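Local coordinates for PHOX (Pseudomonas fluorescens, PDB 4A9V), which acts as an alkaline phosphatase, hydrolysing phosphate monoesters on a beta-propeller scaffold that carries a complex iron-calcium cofactor, at residues A[24-27]-A[31-34]. Sequence-based numbering, arbitrary orientation.
Sequences ISLP and KSSV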
loop_
_atom_site.group_PDB
_atom_site.type_symbol
_atom_site.label_atom_id
_atom_site.label_comp_id
_atom_site.label_asym_id
_atom_site.label_seq_id
_atom_site.Cartn_x
_atom_site.Cartn_y
_atom_site.Cartn_z
ATOM N N ILE A 24 -18.845 8.514 8.416
ATOM C CA ILE A 24 -18.852 7.106 8.036
ATOM C C ILE A 24 -20.294 6.618 7.925
ATOM O O ILE A 24 -21.079 6.774 8.850
ATOM C CB ILE A 24 -18.145 6.254 9.116
ATOM C CG1 ILE A 24 -16.686 6.676 9.294
ATOM C CG2 ILE A 24 -18.262 4.776 8.785
ATOM C CD1 ILE A 24 -15.775 6.211 8.188
ATOM N N SER A 25 -20.627 6.007 6.798
ATOM C CA SER A 25 -21.911 5.350 6.609
ATOM C C SER A 25 -21.694 3.847 6.522
ATOM O O SER A 25 -20.773 3.397 5.835
ATOM C CB SER A 25 -22.560 5.854 5.314
ATOM O OG SER A 25 -22.696 7.265 5.329
ATOM N N LEU A 26 -22.580 3.085 7.162
ATOM C CA LEU A 26 -22.457 1.630 7.265
ATOM C C LEU A 26 -23.835 1.002 7.070
ATOM O O LEU A 26 -24.840 1.706 7.100
ATOM C CB LEU A 26 -21.905 1.252 8.638
ATOM C CG LEU A 26 -20.426 1.556 8.845
ATOM C CD1 LEU A 26 -20.107 1.621 10.329
ATOM C CD2 LEU A 26 -19.551 0.522 8.154
ATOM N N PRO A 27 -23.905 -0.333 6.999
ATOM C CA PRO A 27 -25.217 -0.964 6.951
ATOM C C PRO A 27 -25.894 -0.932 8.309
ATOM O O PRO A 27 -25.251 -0.692 9.333
ATOM C CB PRO A 27 -24.909 -2.412 6.512
ATOM C CG PRO A 27 -23.474 -2.406 6.068
ATOM C CD PRO A 27 -22.827 -1.325 6.881
ATOM N N LYS A 31 -21.584 -0.286 13.649
ATOM C CA LYS A 31 -21.140 0.952 14.263
ATOM C C LYS A 31 -19.644 1.125 14.072
ATOM O O LYS A 31 -18.936 0.187 13.697
ATOM C CB LYS A 31 -21.491 0.990 15.750
ATOM C CG LYS A 31 -20.952 -0.172 16.558
ATOM C CD LYS A 31 -21.496 -0.151 17.981
ATOM C CE LYS A 31 -21.210 -1.455 18.706
ATOM N NZ LYS A 31 -19.747 -1.701 18.880
ATOM N N SER A 32 -19.195 2.362 14.236
ATOM C CA SER A 32 -17.792 2.707 14.074
ATOM C C SER A 32 -17.318 3.571 15.227
ATOM O O SER A 32 -18.101 4.291 15.844
ATOM C CB SER A 32 -17.553 3.439 12.751
ATOM O OG SER A 32 -18.175 4.709 12.734
ATOM N N SER A 33 -16.040 3.413 15.547
ATOM C CA SER A 33 -15.373 4.190 16.582
ATOM C C SER A 33 -13.976 4.540 16.079
ATOM O O SER A 33 -13.358 3.746 15.385
ATOM C CB SER A 33 -15.268 3.353 17.863
ATOM O OG SER A 33 -14.896 4.150 18.972
ATOM N N VAL A 34 -13.449 5.684 16.499
ATOM C CA VAL A 34 -12.062 6.022 16.206
ATOM C C VAL A 34 -11.133 5.251 17.129
ATOM O O VAL A 34 -11.228 5.365 18.349
ATOM C CB VAL A 34 -11.805 7.526 16.384
ATOM C CG1 VAL A 34 -10.326 7.830 16.226
ATOM C CG2 VAL A 34 -12.631 8.335 15.393
#
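In the four-stranded blade of the PhoX beta-propeller where N-terminal strand 30-37 joins three C-terminal strands, consistent with the velcro closure of propellers, Ile-24 and Leu-26 of the extended segment 24-27 pack against the start of that strand. No hydrogen bond joins the two segments, and the contact, burying 129 Å² in all, rests on van der Waals touch. The CA-CB bond of Leu-26 points at strand 30-37, and CD1, anti to CA (chi2 160°), extends the side chain to meet it, 3.8 Å from the carbonyl carbon C of Lys-31 and 4.0 Å from CB of Ser-32. Ser-32 meets Ile-24 through its hydroxyl, OG standing 3.9 Å from CB of Ile-24 and 4.0 Å from its CG2, a polar atom set against an aliphatic flank. The CA-CB bond of Lys-31 points away from segment 24-27, and its NZ is hydrogen-bonded to Thr-577 OG1. Strand 30-37, one of the two outer strands of its sheet, pairs antiparallel with strand 572-578, whose Ile-576 touches both Leu-26 and Ser-32; a backbone hydrogen bond between Ser-25 and Val-526, with contacts to Phe-524 and Met-525, ties segment 24-27 to strand 521-526 of another sheet, bridging the two.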